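Local coordinates for alcohol dehydrogenase, zinc-containing (Streptococcus pneumoniae serotype 2, PDB 5YLN) that catalyses the oxidation of alcohols as a zinc-dependent, medium-chain alcohol dehydrogenase, probably with NAD+ as coenzyme, at the interface of chains A and B. Residues are numbered along the deposited sequence; one frame, centred on the assembly and turned at random. Chains: chain A/B, Alcohol dehydrogenase, zinc-containing.

The interface of chains A and B. Residues chain A 255, 277-280, 282, 292; chain B 255, 277-280, 282, 292.
The two Rossmann-type coenzyme domains of this zinc-containing alcohol dehydrogenase join edge to edge across a two-fold axis through two pairs of antiparallel strands, a dimer mode typical of the family; that this dimer is also the biological one is likely from the family. Backbone hydrogen bonds supply the framework. Strand 278-280 meets its own copy about the A:Glu279–B:Glu279 pair: A:Val278 N donates to B:Phe280 O at 3.0 Å, in the carbonyl plane, whereas B:Phe280 N reaches A:Val278 O at 2.9 Å almost along the C=O axis, and symmetry repeats both. Strand 291-293 adds a reciprocal pair, A:Val292 N to B:Val292 O and the reverse, each 2.8 Å.

Apolar side chains pack between the two strand pairs. A:Phe280 and B:Phe280 both hold CG anti to the backbone N (chi1 -177° in A:Phe280), so the two side chains rise together, CB against CB at 3.7 Å. Near the ring tip, CE2 of A:Phe280 meets CG1 of B:Val292 at 4.0 Å, the two side chains reaching toward each other tip to tip, while CD2 flanks B:Val278 CG2. That methyl, in the crowded position between backbone N and carbonyl carbon, also covers a face of B:Phe255 near its rim. The side chains of A:Leu282 and B:Phe255 cross obliquely, CD1 to CD1 at 3.7 Å.

On the other side of the 278-280 strand pair, aliphatic contacts involve an acidic side chain: A:Glu279, extended beyond CG, runs alongside B:Pro277, its CG 3.8 Å from the proline CB.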
# COMPACT_ATOMS: atom_id res chain seq x y z
N PHE A 255 -15.02 -1.11 1.70
CA PHE A 255 -13.81 -0.88 0.93
C PHE A 255 -14.06 0.15 -0.15
O PHE A 255 -13.22 1.02 -0.41
CB PHE A 255 -13.28 -2.16 0.30
CG PHE A 255 -12.05 -1.94 -0.57
CD1 PHE A 255 -10.78 -1.87 -0.00
CD2 PHE A 255 -12.18 -1.74 -1.94
CE1 PHE A 255 -9.66 -1.63 -0.79
CE2 PHE A 255 -11.07 -1.51 -2.73
CZ PHE A 255 -9.80 -1.46 -2.15
N PRO A 277 -13.53 -10.89 -2.99
CA PRO A 277 -12.63 -9.89 -3.56
C PRO A 277 -13.40 -8.60 -3.79
O PRO A 277 -14.63 -8.56 -3.77
CB PRO A 277 -12.17 -10.52 -4.88
CG PRO A 277 -13.28 -11.45 -5.26
CD PRO A 277 -13.86 -11.96 -3.95
N VAL A 278 -12.65 -7.52 -3.99
CA VAL A 278 -13.28 -6.21 -4.13
C VAL A 278 -12.83 -5.60 -5.45
O VAL A 278 -11.82 -5.99 -6.04
CB VAL A 278 -12.95 -5.29 -2.94
CG1 VAL A 278 -13.55 -5.87 -1.64
CG2 VAL A 278 -11.43 -5.10 -2.82
N GLU A 279 -13.63 -4.63 -5.92
CA GLU A 279 -13.29 -3.88 -7.12
C GLU A 279 -12.45 -2.66 -6.74
O GLU A 279 -12.93 -1.74 -6.08
CB GLU A 279 -14.55 -3.46 -7.89
CG GLU A 279 -14.20 -2.69 -9.17
CD GLU A 279 -15.22 -2.87 -10.28
OE1 GLU A 279 -15.71 -1.86 -10.82
OE2 GLU A 279 -15.52 -4.04 -10.62
N PHE A 280 -11.20 -2.67 -7.17
CA PHE A 280 -10.24 -1.61 -6.92
C PHE A 280 -10.22 -0.68 -8.14
O PHE A 280 -9.89 -1.12 -9.24
CB PHE A 280 -8.87 -2.23 -6.64
CG PHE A 280 -7.83 -1.26 -6.30
CD1 PHE A 280 -8.10 -0.18 -5.47
CD2 PHE A 280 -6.54 -1.42 -6.78
CE1 PHE A 280 -7.12 0.72 -5.14
CE2 PHE A 280 -5.55 -0.52 -6.45
CZ PHE A 280 -5.84 0.55 -5.63
N LEU A 282 -8.55 1.26 -9.95
CA LEU A 282 -7.24 1.70 -10.42
C LEU A 282 -7.33 2.69 -11.59
O LEU A 282 -6.42 3.50 -11.78
CB LEU A 282 -6.39 0.49 -10.81
CG LEU A 282 -5.16 0.15 -9.97
CD1 LEU A 282 -4.39 -0.96 -10.62
CD2 LEU A 282 -4.26 1.36 -9.72
N VAL A 292 -2.79 1.12 -0.36
CA VAL A 292 -3.76 0.24 0.28
C VAL A 292 -2.96 -0.78 1.04
O VAL A 292 -2.09 -1.44 0.47
CB VAL A 292 -4.69 -0.44 -0.75
CG1 VAL A 292 -5.70 -1.35 -0.04
CG2 VAL A 292 -5.40 0.61 -1.65
N PHE B 255 -1.92 -6.57 -13.29
CA PHE B 255 -2.20 -6.36 -11.87
C PHE B 255 -2.50 -7.67 -11.16
O PHE B 255 -2.07 -7.90 -10.02
CB PHE B 255 -3.36 -5.39 -11.66
CG PHE B 255 -3.73 -5.21 -10.19
CD1 PHE B 255 -3.07 -4.26 -9.42
CD2 PHE B 255 -4.71 -6.00 -9.58
CE1 PHE B 255 -3.38 -4.09 -8.07
CE2 PHE B 255 -5.03 -5.84 -8.23
CZ PHE B 255 -4.36 -4.87 -7.47
N PRO B 277 -11.00 -0.70 -13.99
CA PRO B 277 -10.84 -1.22 -12.62
C PRO B 277 -10.33 -2.65 -12.64
O PRO B 277 -10.39 -3.34 -13.65
CB PRO B 277 -12.24 -1.14 -12.03
CG PRO B 277 -13.19 -1.24 -13.28
CD PRO B 277 -12.42 -0.52 -14.38
N VAL B 278 -9.79 -3.09 -11.51
CA VAL B 278 -9.25 -4.44 -11.45
C VAL B 278 -9.85 -5.16 -10.26
O VAL B 278 -10.34 -4.53 -9.32
CB VAL B 278 -7.71 -4.46 -11.35
CG1 VAL B 278 -7.12 -3.91 -12.64
CG2 VAL B 278 -7.25 -3.68 -10.11
N GLU B 279 -9.86 -6.49 -10.33
CA GLU B 279 -10.28 -7.30 -9.21
C GLU B 279 -9.10 -7.47 -8.26
O GLU B 279 -8.03 -7.94 -8.66
CB GLU B 279 -10.80 -8.66 -9.67
CG GLU B 279 -11.01 -9.63 -8.51
CD GLU B 279 -11.79 -10.88 -8.89
OE1 GLU B 279 -11.17 -11.93 -9.19
OE2 GLU B 279 -13.04 -10.81 -8.90
N PHE B 280 -9.31 -7.06 -7.02
CA PHE B 280 -8.29 -7.07 -5.98
C PHE B 280 -8.68 -8.14 -4.98
O PHE B 280 -9.75 -8.05 -4.36
CB PHE B 280 -8.19 -5.68 -5.36
CG PHE B 280 -7.25 -5.57 -4.20
CD1 PHE B 280 -5.98 -6.13 -4.25
CD2 PHE B 280 -7.61 -4.85 -3.08
CE1 PHE B 280 -5.11 -6.01 -3.18
CE2 PHE B 280 -6.75 -4.72 -2.00
CZ PHE B 280 -5.49 -5.30 -2.05
N LEU B 282 -8.72 -9.21 -2.00
CA LEU B 282 -8.64 -8.97 -0.56
C LEU B 282 -9.06 -10.18 0.26
O LEU B 282 -8.65 -10.29 1.43
CB LEU B 282 -9.52 -7.78 -0.16
CG LEU B 282 -8.93 -6.40 0.12
CD1 LEU B 282 -10.01 -5.51 0.72
CD2 LEU B 282 -7.71 -6.49 1.04
N VAL B 292 -0.35 -2.11 -1.69
CA VAL B 292 -0.52 -1.76 -3.10
C VAL B 292 -0.36 -0.26 -3.19
O VAL B 292 -1.08 0.48 -2.52
CB VAL B 292 -1.90 -2.17 -3.64
CG1 VAL B 292 -2.01 -1.88 -5.14
CG2 VAL B 292 -2.19 -3.64 -3.34